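Local coordinates for putative isocitrate dehydrogenase, NAD-dependent (Methylococcus capsulatus, PDB 6LKY), which binds NAD and probably uses it, with magnesium, to oxidise isocitrate, at residues A97-T103 and I241-L246; R312-P316 and Q328-A332; F107-L112 and M213-Q218; I281-A285 and I300-V304; T83-A87 and R116-E120. The protein carries 1 engineered substitution. All coordinates share one frame; numbering follows the deposited sequence.

Contact 1: A97-T103 and I241-L246. With NAD (nicotinamide-adenine-dinucleotide), chain C; ACE (acetyl group), chain D.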
# COMPACT_ATOMS: atom_id res chain seq x y z
N ALA A 97 8.87 -13.29 1.88
CA ALA A 97 9.18 -12.89 0.51
C ALA A 97 10.70 -12.93 0.36
O ALA A 97 11.40 -12.05 0.88
CB ALA A 97 8.61 -11.51 0.18
N ILE A 98 11.20 -13.98 -0.28
CA ILE A 98 12.62 -14.22 -0.49
C ILE A 98 12.85 -14.46 -1.98
O ILE A 98 12.19 -15.33 -2.57
CB ILE A 98 13.13 -15.40 0.35
CG1 ILE A 98 12.68 -15.21 1.81
CG2 ILE A 98 14.65 -15.51 0.29
CD1 ILE A 98 12.99 -16.37 2.71
N SER A 99 13.74 -13.68 -2.59
CA SER A 99 13.93 -13.73 -4.04
C SER A 99 14.20 -15.16 -4.52
O SER A 99 14.79 -15.99 -3.82
CB SER A 99 15.10 -12.83 -4.44
OG SER A 99 14.83 -11.45 -4.20
N PHE A 100 13.72 -15.45 -5.73
CA PHE A 100 13.98 -16.70 -6.44
C PHE A 100 14.96 -16.40 -7.56
O PHE A 100 14.67 -15.57 -8.43
CB PHE A 100 12.71 -17.32 -7.03
CG PHE A 100 11.75 -17.85 -6.02
CD1 PHE A 100 10.83 -17.01 -5.41
CD2 PHE A 100 11.75 -19.19 -5.68
CE1 PHE A 100 9.94 -17.49 -4.48
CE2 PHE A 100 10.86 -19.69 -4.75
CZ PHE A 100 9.95 -18.84 -4.15
N GLU A 101 16.12 -17.06 -7.53
CA GLU A 101 17.08 -16.92 -8.62
C GLU A 101 16.44 -17.25 -9.96
O GLU A 101 15.75 -18.27 -10.10
CB GLU A 101 18.30 -17.82 -8.36
CG GLU A 101 19.44 -17.60 -9.34
CD GLU A 101 20.60 -18.54 -9.10
OE1 GLU A 101 20.53 -19.35 -8.14
OE2 GLU A 101 21.58 -18.48 -9.87
N GLY A 102 16.63 -16.37 -10.94
CA GLY A 102 16.13 -16.59 -12.28
C GLY A 102 14.93 -15.76 -12.66
O GLY A 102 14.55 -15.77 -13.84
N THR A 103 14.30 -15.05 -11.73
CA THR A 103 13.12 -14.26 -12.06
C THR A 103 13.52 -12.98 -12.79
O THR A 103 14.61 -12.44 -12.58
CB THR A 103 12.33 -13.89 -10.79
OG1 THR A 103 13.18 -13.21 -9.86
CG2 THR A 103 11.75 -15.14 -10.12
N ILE A 241 9.29 -9.85 -5.66
CA ILE A 241 10.03 -11.09 -5.93
C ILE A 241 9.49 -11.83 -7.15
O ILE A 241 9.91 -12.96 -7.42
CB ILE A 241 10.09 -12.02 -4.71
CG1 ILE A 241 8.72 -12.63 -4.40
CG2 ILE A 241 10.71 -11.32 -3.50
CD1 ILE A 241 8.83 -13.81 -3.45
N GLY A 242 8.56 -11.24 -7.89
CA GLY A 242 8.14 -11.82 -9.16
C GLY A 242 6.69 -12.21 -9.25
O GLY A 242 6.29 -12.75 -10.29
N GLY A 243 5.87 -12.00 -8.23
CA GLY A 243 4.43 -12.04 -8.39
C GLY A 243 3.75 -12.88 -7.32
O GLY A 243 4.37 -13.62 -6.57
N LEU A 244 2.42 -12.72 -7.29
CA LEU A 244 1.56 -13.46 -6.38
C LEU A 244 1.60 -14.96 -6.63
O LEU A 244 1.27 -15.73 -5.73
CB LEU A 244 0.11 -12.98 -6.53
CG LEU A 244 -0.24 -11.59 -6.01
CD1 LEU A 244 -1.69 -11.28 -6.33
CD2 LEU A 244 0.00 -11.51 -4.51
N GLY A 245 1.95 -15.37 -7.85
CA GLY A 245 2.08 -16.79 -8.15
C GLY A 245 3.14 -17.49 -7.34
O GLY A 245 3.20 -18.73 -7.37
N LEU A 246 3.97 -16.74 -6.60
CA LEU A 246 5.13 -17.29 -5.92
C LEU A 246 5.01 -17.36 -4.40
O LEU A 246 5.76 -18.12 -3.79
CB LEU A 246 6.37 -16.45 -6.26
CG LEU A 246 6.70 -16.31 -7.75
CD1 LEU A 246 7.80 -15.29 -7.99
CD2 LEU A 246 7.11 -17.66 -8.33
PA NAD C . -6.17 -12.31 -7.45
O1A NAD C . -7.18 -13.42 -7.56
O2A NAD C . -5.03 -12.70 -6.55
O5B NAD C . -5.68 -11.89 -8.91
C5B NAD C . -4.79 -10.78 -9.04
C4B NAD C . -3.97 -10.97 -10.30
O4B NAD C . -2.97 -11.96 -10.00
C3B NAD C . -4.85 -11.49 -11.43
O3B NAD C . -4.50 -10.88 -12.66
C2B NAD C . -4.53 -12.98 -11.46
O2B NAD C . -4.68 -13.59 -12.75
C1B NAD C . -3.11 -13.05 -10.92
N9A NAD C . -3.04 -14.36 -10.28
C8A NAD C . -3.10 -14.46 -8.81
N7A NAD C . -2.77 -15.89 -8.68
C5A NAD C . -1.56 -16.03 -9.49
C6A NAD C . -1.43 -17.43 -10.05
N6A NAD C . -1.04 -18.34 -8.97
N1A NAD C . -0.37 -17.39 -11.07
C2A NAD C . -0.67 -16.53 -12.23
N3A NAD C . -1.85 -15.70 -11.99
C4A NAD C . -1.83 -15.11 -10.66
O3 NAD C . -6.83 -11.00 -6.78
PN NAD C . -8.24 -10.36 -7.15
O1N NAD C . -8.61 -10.49 -8.60
O2N NAD C . -8.14 -8.90 -6.72
O5D NAD C . -9.34 -11.13 -6.27
C5D NAD C . -10.01 -12.29 -6.79
C4D NAD C . -10.75 -12.99 -5.65
O4D NAD C . -9.83 -13.68 -4.78
C3D NAD C . -11.54 -11.99 -4.81
O3D NAD C . -12.84 -12.53 -4.62
C2D NAD C . -10.77 -11.97 -3.50
O2D NAD C . -11.59 -11.73 -2.35
C1D NAD C . -10.18 -13.36 -3.41
N1N NAD C . -9.06 -13.35 -2.44
C2N NAD C . -8.67 -14.67 -1.97
C3N NAD C . -7.69 -14.44 -0.84
C7N NAD C . -7.51 -15.65 0.07
O7N NAD C . -6.16 -15.79 0.52
N7N NAD C . -8.02 -16.87 -0.55
C4N NAD C . -6.39 -13.79 -1.28
C5N NAD C . -6.62 -12.59 -2.18
C6N NAD C . -7.95 -12.50 -2.93
C ACE D . 1.05 -12.80 -11.03
O ACE D . 1.38 -13.82 -10.43
CH3 ACE D . 1.11 -11.46 -10.37
O HOH W 1 12.65 -13.37 -7.16

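Contact 2: R312-P316 and Q328-A332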
# COMPACT_ATOMS: atom_id res chain seq x y z
N ARG A 312 12.67 -23.59 -17.97
CA ARG A 312 12.11 -24.19 -19.18
C ARG A 312 10.70 -24.73 -19.00
O ARG A 312 9.92 -24.70 -19.95
CB ARG A 312 13.02 -25.32 -19.68
CG ARG A 312 14.22 -24.82 -20.49
CD ARG A 312 15.13 -25.96 -20.90
NE ARG A 312 15.66 -26.67 -19.74
CZ ARG A 312 16.15 -27.90 -19.79
NH1 ARG A 312 16.17 -28.57 -20.93
NH2 ARG A 312 16.61 -28.48 -18.68
N SER A 313 10.36 -25.22 -17.81
CA SER A 313 8.99 -25.61 -17.53
C SER A 313 8.34 -24.68 -16.50
O SER A 313 8.00 -25.11 -15.40
CB SER A 313 8.94 -27.05 -17.03
OG SER A 313 9.54 -27.94 -17.95
N VAL A 314 8.19 -23.39 -16.83
CA VAL A 314 7.54 -22.46 -15.91
C VAL A 314 6.33 -21.85 -16.59
O VAL A 314 6.24 -21.77 -17.82
CB VAL A 314 8.50 -21.36 -15.39
CG1 VAL A 314 9.61 -21.97 -14.54
CG2 VAL A 314 9.06 -20.53 -16.53
N THR A 315 5.38 -21.39 -15.76
CA THR A 315 4.11 -20.87 -16.23
C THR A 315 4.28 -19.46 -16.81
O THR A 315 5.28 -18.79 -16.55
CB THR A 315 3.09 -20.90 -15.09
OG1 THR A 315 3.67 -20.38 -13.89
CG2 THR A 315 2.64 -22.34 -14.83
N PRO A 316 3.31 -18.99 -17.62
CA PRO A 316 3.50 -17.71 -18.34
C PRO A 316 3.70 -16.49 -17.46
O PRO A 316 4.23 -15.48 -17.95
CB PRO A 316 2.23 -17.58 -19.19
CG PRO A 316 1.57 -18.90 -19.17
CD PRO A 316 2.07 -19.69 -18.01
N GLN A 328 2.41 -29.19 -16.26
CA GLN A 328 3.87 -29.13 -16.48
C GLN A 328 4.67 -28.80 -15.26
O GLN A 328 5.54 -29.56 -14.84
CB GLN A 328 4.32 -28.03 -17.46
CG GLN A 328 5.59 -28.24 -18.42
CD GLN A 328 5.58 -28.78 -19.80
OE1 GLN A 328 4.86 -28.32 -20.67
NE2 GLN A 328 6.63 -29.57 -20.07
N MET A 329 4.51 -27.55 -14.83
CA MET A 329 5.38 -27.02 -13.81
C MET A 329 5.31 -27.88 -12.57
O MET A 329 6.34 -28.16 -11.94
CB MET A 329 4.98 -25.57 -13.53
CG MET A 329 5.94 -24.90 -12.61
SD MET A 329 5.68 -23.13 -12.45
CE MET A 329 7.08 -22.75 -11.40
N ALA A 330 4.10 -28.38 -12.25
CA ALA A 330 3.97 -29.29 -11.12
C ALA A 330 4.79 -30.57 -11.34
O ALA A 330 5.45 -31.06 -10.43
CB ALA A 330 2.49 -29.61 -10.86
N GLU A 331 4.74 -31.15 -12.56
CA GLU A 331 5.49 -32.38 -12.81
C GLU A 331 6.98 -32.14 -12.73
O GLU A 331 7.69 -32.95 -12.14
CB GLU A 331 5.14 -33.01 -14.16
CG GLU A 331 4.39 -34.34 -14.06
CD GLU A 331 5.21 -35.38 -13.24
OE1 GLU A 331 4.64 -35.92 -12.26
OE2 GLU A 331 6.48 -35.56 -13.45
N ALA A 332 7.45 -31.01 -13.27
CA ALA A 332 8.86 -30.63 -13.14
C ALA A 332 9.29 -30.55 -11.68
O ALA A 332 10.34 -31.08 -11.28
CB ALA A 332 9.14 -29.30 -13.85

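Contact 3: F107-L112 and M213-Q218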
# COMPACT_ATOMS: atom_id res chain seq x y z
N PHE A 107 15.14 -6.68 -8.47
CA PHE A 107 15.95 -7.08 -7.33
C PHE A 107 16.11 -8.59 -7.31
O PHE A 107 15.24 -9.33 -7.79
CB PHE A 107 15.33 -6.59 -6.01
CG PHE A 107 15.18 -5.08 -5.94
CD1 PHE A 107 16.30 -4.27 -5.80
CD2 PHE A 107 13.93 -4.49 -6.03
CE1 PHE A 107 16.17 -2.89 -5.75
CE2 PHE A 107 13.80 -3.11 -5.98
CZ PHE A 107 14.92 -2.31 -5.84
N SER A 108 17.24 -9.04 -6.77
CA SER A 108 17.54 -10.46 -6.63
C SER A 108 17.88 -10.84 -5.20
O SER A 108 18.15 -12.02 -4.94
CB SER A 108 18.70 -10.86 -7.55
OG SER A 108 19.88 -10.11 -7.25
N ASP A 109 17.84 -9.90 -4.28
CA ASP A 109 18.25 -10.15 -2.91
C ASP A 109 17.21 -9.66 -1.90
O ASP A 109 17.55 -9.15 -0.83
CB ASP A 109 19.59 -9.49 -2.64
CG ASP A 109 19.55 -7.99 -2.88
OD1 ASP A 109 18.59 -7.51 -3.53
OD2 ASP A 109 20.46 -7.28 -2.40
N VAL A 110 15.92 -9.82 -2.22
CA VAL A 110 14.88 -9.53 -1.23
C VAL A 110 14.81 -10.68 -0.25
O VAL A 110 14.82 -11.85 -0.65
CB VAL A 110 13.51 -9.30 -1.91
CG1 VAL A 110 12.49 -8.87 -0.88
CG2 VAL A 110 13.63 -8.26 -3.03
N ASN A 111 14.72 -10.36 1.05
CA ASN A 111 14.66 -11.41 2.08
C ASN A 111 13.94 -10.82 3.29
O ASN A 111 14.55 -10.37 4.27
CB ASN A 111 16.04 -11.94 2.44
CG ASN A 111 15.98 -13.14 3.40
OD1 ASN A 111 14.93 -13.48 3.94
ND2 ASN A 111 17.11 -13.80 3.57
N LEU A 112 12.61 -10.82 3.25
CA LEU A 112 11.84 -10.20 4.32
C LEU A 112 10.68 -11.10 4.70
O LEU A 112 10.30 -12.00 3.95
CB LEU A 112 11.35 -8.79 3.92
CG LEU A 112 10.36 -8.67 2.75
CD1 LEU A 112 8.92 -8.85 3.25
CD2 LEU A 112 10.54 -7.34 2.01
N MET A 213 10.07 0.18 0.34
CA MET A 213 10.03 -1.20 -0.14
C MET A 213 10.25 -1.27 -1.65
O MET A 213 10.94 -2.18 -2.13
CB MET A 213 8.71 -1.86 0.23
CG MET A 213 8.61 -2.18 1.70
SD MET A 213 7.11 -3.11 2.10
CE MET A 213 7.52 -4.66 1.27
N VAL A 214 9.69 -0.33 -2.41
CA VAL A 214 9.95 -0.45 -3.86
C VAL A 214 11.37 0.01 -4.22
O VAL A 214 11.92 -0.46 -5.23
CB VAL A 214 8.91 0.30 -4.72
CG1 VAL A 214 7.53 -0.29 -4.54
CG2 VAL A 214 8.93 1.80 -4.45
N MET A 215 11.98 0.90 -3.44
CA MET A 215 13.30 1.41 -3.84
C MET A 215 14.49 0.62 -3.30
O MET A 215 15.53 0.55 -3.96
CB MET A 215 13.45 2.86 -3.37
CG MET A 215 12.47 3.77 -4.06
SD MET A 215 12.77 5.48 -3.68
CE MET A 215 14.16 5.81 -4.77
N GLN A 216 14.35 0.01 -2.15
CA GLN A 216 15.28 -0.67 -1.25
C GLN A 216 14.71 -1.69 -0.29
O GLN A 216 14.86 -1.57 0.93
CB GLN A 216 16.08 0.39 -0.55
CG GLN A 216 17.42 -0.03 -0.06
CD GLN A 216 18.20 1.14 0.33
OE1 GLN A 216 18.05 1.62 1.40
NE2 GLN A 216 19.45 1.16 -0.32
N PRO A 217 14.17 -2.78 -0.84
CA PRO A 217 13.59 -3.83 0.01
C PRO A 217 14.63 -4.53 0.88
O PRO A 217 14.25 -5.14 1.89
CB PRO A 217 12.96 -4.80 -1.00
CG PRO A 217 13.63 -4.47 -2.32
CD PRO A 217 14.02 -3.06 -2.27
N GLN A 218 15.92 -4.41 0.54
CA GLN A 218 16.96 -5.05 1.34
C GLN A 218 17.05 -4.49 2.75
O GLN A 218 17.51 -5.20 3.65
CB GLN A 218 18.33 -4.92 0.67
CG GLN A 218 18.40 -5.48 -0.72
CD GLN A 218 18.01 -4.45 -1.77
OE1 GLN A 218 17.49 -3.38 -1.44
NE2 GLN A 218 18.26 -4.78 -3.04
O HOH W 2 14.81 -7.74 2.53

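Contact 4: I281-A285 and I300-V304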
# COMPACT_ATOMS: atom_id res chain seq x y z
N ILE A 281 2.46 -24.52 -3.62
CA ILE A 281 3.48 -25.49 -3.26
C ILE A 281 4.32 -24.99 -2.08
O ILE A 281 4.61 -25.75 -1.15
CB ILE A 281 4.32 -25.83 -4.51
CG1 ILE A 281 3.46 -26.65 -5.49
CG2 ILE A 281 5.54 -26.63 -4.16
CD1 ILE A 281 3.82 -26.46 -6.96
N MET A 282 4.67 -23.70 -2.08
CA MET A 282 5.41 -23.11 -0.95
C MET A 282 4.56 -23.10 0.31
O MET A 282 5.09 -23.28 1.42
CB MET A 282 5.86 -21.69 -1.29
CG MET A 282 6.94 -21.57 -2.37
SD MET A 282 8.46 -22.50 -1.98
CE MET A 282 9.15 -21.45 -0.69
N ALA A 283 3.25 -22.89 0.18
CA ALA A 283 2.37 -23.04 1.34
C ALA A 283 2.46 -24.45 1.90
O ALA A 283 2.51 -24.64 3.12
CB ALA A 283 0.92 -22.69 0.96
N GLY A 284 2.49 -25.44 1.01
CA GLY A 284 2.73 -26.81 1.44
C GLY A 284 4.05 -26.97 2.18
O GLY A 284 4.13 -27.67 3.19
N ALA A 285 5.12 -26.36 1.66
CA ALA A 285 6.40 -26.41 2.36
C ALA A 285 6.27 -25.85 3.78
O ALA A 285 6.74 -26.46 4.75
CB ALA A 285 7.48 -25.66 1.58
N ILE A 300 11.09 -29.63 -0.95
CA ILE A 300 10.11 -28.94 -1.80
C ILE A 300 10.66 -27.59 -2.24
O ILE A 300 10.61 -27.24 -3.43
CB ILE A 300 8.77 -28.78 -1.05
CG1 ILE A 300 8.05 -30.11 -0.92
CG2 ILE A 300 7.86 -27.78 -1.78
CD1 ILE A 300 6.79 -30.03 -0.07
N GLU A 301 11.21 -26.82 -1.30
CA GLU A 301 11.66 -25.47 -1.65
C GLU A 301 12.83 -25.52 -2.64
O GLU A 301 12.87 -24.74 -3.60
CB GLU A 301 12.04 -24.70 -0.39
CG GLU A 301 12.54 -23.30 -0.66
CD GLU A 301 12.62 -22.44 0.59
OE1 GLU A 301 12.28 -22.94 1.69
OE2 GLU A 301 13.02 -21.26 0.48
N ARG A 302 13.78 -26.43 -2.40
CA ARG A 302 14.90 -26.62 -3.32
C ARG A 302 14.42 -26.99 -4.72
O ARG A 302 14.91 -26.46 -5.72
CB ARG A 302 15.84 -27.69 -2.77
CG ARG A 302 17.17 -27.81 -3.50
CD ARG A 302 18.14 -28.78 -2.82
NE ARG A 302 18.00 -28.78 -1.36
CZ ARG A 302 17.78 -29.88 -0.63
NH1 ARG A 302 17.66 -31.06 -1.23
NH2 ARG A 302 17.68 -29.79 0.69
N ALA A 303 13.45 -27.90 -4.80
CA ALA A 303 12.92 -28.32 -6.10
C ALA A 303 12.26 -27.15 -6.84
O ALA A 303 12.46 -26.97 -8.05
CB ALA A 303 11.94 -29.47 -5.91
N VAL A 304 11.46 -26.36 -6.12
CA VAL A 304 10.83 -25.19 -6.74
C VAL A 304 11.90 -24.23 -7.27
O VAL A 304 11.81 -23.72 -8.40
CB VAL A 304 9.91 -24.48 -5.74
CG1 VAL A 304 9.49 -23.11 -6.30
CG2 VAL A 304 8.70 -25.34 -5.41

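Contact 5: T83-A87 and R116-E120. With CIT (citric acid), chain E.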
# COMPACT_ATOMS: atom_id res chain seq x y z
N THR A 83 -13.24 -15.17 8.29
CA THR A 83 -14.02 -15.94 9.26
C THR A 83 -13.22 -17.11 9.82
O THR A 83 -13.23 -17.35 11.02
CB THR A 83 -15.32 -16.44 8.63
OG1 THR A 83 -16.15 -15.32 8.29
CG2 THR A 83 -16.07 -17.33 9.60
N LEU A 84 -12.52 -17.85 8.95
CA LEU A 84 -11.68 -18.95 9.41
C LEU A 84 -10.60 -18.44 10.36
O LEU A 84 -10.43 -18.98 11.47
CB LEU A 84 -11.05 -19.67 8.21
CG LEU A 84 -11.54 -21.04 7.72
CD1 LEU A 84 -12.78 -21.55 8.42
CD2 LEU A 84 -11.75 -21.00 6.23
N ARG A 85 -9.86 -17.40 9.95
CA ARG A 85 -8.79 -16.85 10.80
C ARG A 85 -9.32 -16.47 12.18
O ARG A 85 -8.67 -16.75 13.20
CB ARG A 85 -8.15 -15.62 10.14
CG ARG A 85 -7.39 -15.90 8.87
CD ARG A 85 -7.24 -14.66 8.02
NE ARG A 85 -6.48 -14.98 6.80
CZ ARG A 85 -6.44 -14.22 5.72
NH1 ARG A 85 -7.11 -13.08 5.68
NH2 ARG A 85 -5.72 -14.61 4.67
N GLN A 86 -10.49 -15.85 12.23
CA GLN A 86 -11.03 -15.38 13.50
C GLN A 86 -11.65 -16.51 14.33
O GLN A 86 -11.45 -16.55 15.55
CB GLN A 86 -12.06 -14.28 13.25
CG GLN A 86 -11.42 -13.03 12.67
CD GLN A 86 -12.43 -11.97 12.28
OE1 GLN A 86 -13.61 -12.26 12.12
NE2 GLN A 86 -11.96 -10.75 12.10
N ALA A 87 -12.39 -17.41 13.69
CA ALA A 87 -13.02 -18.53 14.40
C ALA A 87 -11.98 -19.47 15.00
O ALA A 87 -12.21 -20.06 16.06
CB ALA A 87 -13.94 -19.30 13.45
N ARG A 116 1.58 -10.10 9.95
CA ARG A 116 0.36 -9.32 9.88
C ARG A 116 -0.61 -9.80 10.95
O ARG A 116 -0.92 -11.00 11.02
CB ARG A 116 -0.29 -9.40 8.48
CG ARG A 116 -1.78 -9.75 8.49
CD ARG A 116 -2.63 -9.10 7.42
NE ARG A 116 -2.83 -9.96 6.28
CZ ARG A 116 -3.96 -10.09 5.58
NH1 ARG A 116 -5.07 -9.45 5.91
NH2 ARG A 116 -3.97 -10.92 4.55
N GLU A 117 -1.06 -8.87 11.79
CA GLU A 117 -2.18 -9.14 12.68
C GLU A 117 -3.38 -9.59 11.86
O GLU A 117 -3.73 -8.98 10.86
CB GLU A 117 -2.52 -7.89 13.49
CG GLU A 117 -3.29 -8.18 14.78
CD GLU A 117 -4.72 -8.68 14.53
OE1 GLU A 117 -5.41 -8.08 13.67
OE2 GLU A 117 -5.14 -9.67 15.18
N ASN A 118 -4.00 -10.68 12.30
CA ASN A 118 -4.85 -11.45 11.42
C ASN A 118 -6.30 -11.49 11.86
O ASN A 118 -7.12 -12.10 11.17
CB ASN A 118 -4.32 -12.89 11.35
CG ASN A 118 -4.44 -13.51 9.97
OD1 ASN A 118 -4.54 -12.82 8.95
ND2 ASN A 118 -4.40 -14.84 9.92
N THR A 119 -6.66 -10.85 12.98
CA THR A 119 -7.99 -11.02 13.54
C THR A 119 -8.79 -9.74 13.75
O THR A 119 -10.00 -9.84 13.96
CB THR A 119 -7.93 -11.77 14.89
OG1 THR A 119 -7.16 -11.01 15.83
CG2 THR A 119 -7.31 -13.16 14.73
N GLU A 120 -8.17 -8.56 13.74
CA GLU A 120 -8.95 -7.35 14.03
C GLU A 120 -8.59 -6.20 13.07
O GLU A 120 -8.47 -6.43 11.86
CB GLU A 120 -8.77 -6.95 15.51
CG GLU A 120 -7.31 -6.88 15.98
CD GLU A 120 -7.15 -6.52 17.47
OE1 GLU A 120 -8.01 -6.93 18.28
OE2 GLU A 120 -6.15 -5.85 17.83
C1 CIT E . -5.97 -12.39 1.86
O1 CIT E . -5.35 -13.35 2.38
O2 CIT E . -5.30 -11.43 1.42
C2 CIT E . -7.48 -12.42 1.80
C3 CIT E . -8.07 -11.02 1.78
O7 CIT E . -7.80 -10.41 0.50
C4 CIT E . -9.57 -11.02 2.03
C5 CIT E . -10.30 -11.94 1.10
O3 CIT E . -11.00 -12.85 1.58
O4 CIT E . -10.23 -11.79 -0.14
C6 CIT E . -7.46 -10.16 2.86
O5 CIT E . -6.97 -10.72 3.87
O6 CIT E . -7.45 -8.91 2.74
O HOH W 3 -7.02 -11.33 8.07

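Contact 1: A97-T103 and I241-L246
I241 makes an apolar, water-bridged contact with A97-F100, where the end of strand 92-98 meets the loop that follows helix 227-240. Its CG1 stands between the backbone N and the carbonyl carbon (chi1 70°), which lays the end of the chain along the strand's backbone, with CD1 3.8 Å from I98 O. The other branch, CG2, rests against S99 N and the CB of A97. CD1 also reaches the edge of the F100 ring, near its plane, 4.0 Å from CE1, while L246 CB approaches the same CE1 obliquely. The ring is further engaged by R305 in a cation-pi contact. F100 to T103 form a type II turn, and G242 is the C-prime residue of the Schellman motif ending the helix. G245 N donates to the O of an acetyl group, probably from the crystallisation liquor (3.1 Å), and L244 CD1 lies 3.6 Å from O2A of NAD. One water accepts from F100 N and T103 OG1, which also hydrogen-bonds T105, and donates to I241 O at 2.8 Å. F100 N, the T103 hydroxyl and I241 O are thus linked through one water, without a direct hydrogen bond, while the isoleucine supplies most of the packing.

Contact 2: R312-P316 and Q328-A332
M329 reaches from helix 326-337 to the loop S313-T315 on a fully extended side chain. Its CG is anti to the backbone N (chi1 -173°), and chi2 of 171° and chi3 of -176° carry it on without a bend, so that successive atoms meet successive loop residues. CG lies 3.5 Å from S313 O. Next, SD comes 3.7 Å from T315 OG1, the two side chains crossing at about a right angle, and T315 CG2 also touches the sulfur. At the tip, CE packs against V314 CG1 at 4.1 Å. T315 OG1 hydrogen-bonds D317 of the same loop. One helical turn on, A332 CB rests 3.9 Å from S313 CB, and the same S313 CB is flanked by Q328 CG at 3.8 Å; the Q328 chain bends at chi2 to continue past the serine hydroxyl. No hydrogen bond crosses between the segments, and van der Waals packing carries the contact. M329 further touches N276, P277 and I308, and A332 touches V307. This is loop-on-helix packing: the segment after helix 294-310 is fastened to the last helix of the chain, with the side chain of T315 about 6 Å from a bound NAD.

Contact 3: F107-L112 and M213-Q218
M213 opens the contact with its terminal methyl: the chain bends at chi3, and CE ends 4.1 Å from L112 CD2, the two side chains crossing at about a right angle. V214 contributes its backbone, its O lying near the plane of the F107 ring at the edge, 3.3 Å from CE2. The carbonyl of M215 follows, approaching CZ of the same ring obliquely at 3.5 Å. With Q216 the chain leaves helix 206-215, which belongs to a beta-alpha-beta crossover: it connects parallel strands 200-205 and 222-225, between which strand 168-173 lies in the sheet. The facing strand 111-117 neighbours 222-225, so the contact joins the C-terminal end of this crossover helix to the loop leading into strand 111-117. The same helix meets the second subunit, where M215 packs on its G242. P217 starts a 3-10 segment and lies over one face of F107 in a CH-pi contact, CD 3.8 Å from the ring centroid and 16° off the normal. Its CG also touches V110 CG2 at 3.9 Å, and its O takes a hydrogen bond at 2.7 Å from a water that accepts from N111 N. Finally Q218, bent at chi2 (88°), turns its amide to D109: NE2 donates to OD1 at 2.8 Å with an N-H...O angle of 152°, meeting the oxygen on the syn side, and makes a weak second bond to OD2.

Contact 4: I281-A285 and I300-V304
M282 bends its side chain across to E301 on the neighbouring helix. From CB, with CG beside the backbone N, the chain runs to CG, which lies 3.9 Å from L246 O. A turn at chi2 (-57°) brings SD towards V304, whose CG2 is a loose 4.5 Å away. A second turn at chi3 (-73°) directs CE onto the extended E301 chain, 3.8 Å from CD, so the methyl rests on the aliphatic part and carboxyl carbon while OE2 forms a salt bridge with R305. Helices 278-290 and 294-310, consecutive in the chain, make a helical hairpin: the two short segments run nearly antiparallel, at 154°, with axes 9.8 Å apart. Its buried side is filled by branched residues. The CG2 methyl of I281 meets two partners, I300 CG2 at 3.5 Å and V304 CG2 at 3.6 Å. I300 CG2 also covers the CB of A285, 4.0 Å away, where the backbones are closest. No hydrogen bond links the two helices here. Beyond the hairpin, I281 packs on A20 and V23 of helix 13-26 and on I333 of helix 326-337, which V304 touches as well.

Contact 5: T83-A87 and R116-E120
R85 swings CG beside its backbone N (chi1 -67°) and runs extended to NE, which draws its aliphatic part across the amide of N118 and delivers its guanidinium to a citrate, probably from the crystallisation liquor. R116 reaches the same anion from strand 111-117 on a chain bent at chi2 and chi3. The N118 amide crosses R85 at about a right angle, N118 ND2 lying 3.3 Å from R85 CG, with OD1 over one face of the guanidinium and the two planes 40° apart. N118 is held by N251, L90 O and N93. At the citrate, R85 NH2 donates to O1 at 2.6 Å, almost straight (166°), and NH1 to O5 at 3.0 Å. R116 grips the same O5 with both NH1 and NH2, so three N-H groups converge on one carboxylate oxygen; R116 NH1 is also hydrogen-bonded to N227 OD1. R85 NH1 and R116 NH2 are accordingly 4.0 Å apart, their charges shared with the anion, and R85 NH2 also pairs with E260. Q86 NE2 makes a weak bond to T119 O (2.9 Å) and a further bond to Y123 O. The turn after the strand is organised by E117: OE1 accepts from E120 N through its syn lone pair at 2.8 Å, and OE2 takes T119 OG1 as well as T119 N. S79, N81, R95 and T71 of the same chain and K174 of the second subunit also hydrogen-bond the citrate. Such a cluster of arginines is consistent with the tricarboxylate-binding site of the family, where isocitrate would probably have its carboxylates met in a similar way.

How the contacts relate
Contacts 1 and 3, with centres 11 Å apart, are joined by neighbouring strands 92-98 and 111-117: A97 N meets L112 O at 2.8 Å and S99 OG meets V110 N at 2.8 Å, probable hydrogen bonds both. Contact 4 touches contact 1 through F100 CE2 and V304 CG1, 4.0 Å apart, and contact 2 lies about 5 Å from contact 4 at nearest atoms, linked to it by helices 294-310 and 326-337. Contact 5 sits on the opposite side of the chain's centre, about 27 Å between centres from contact 3, though both use strand 111-117. NAD is touched by contact 1, while R85 of contact 5, at the citrate site, comes within about 4 Å of a bound NAD.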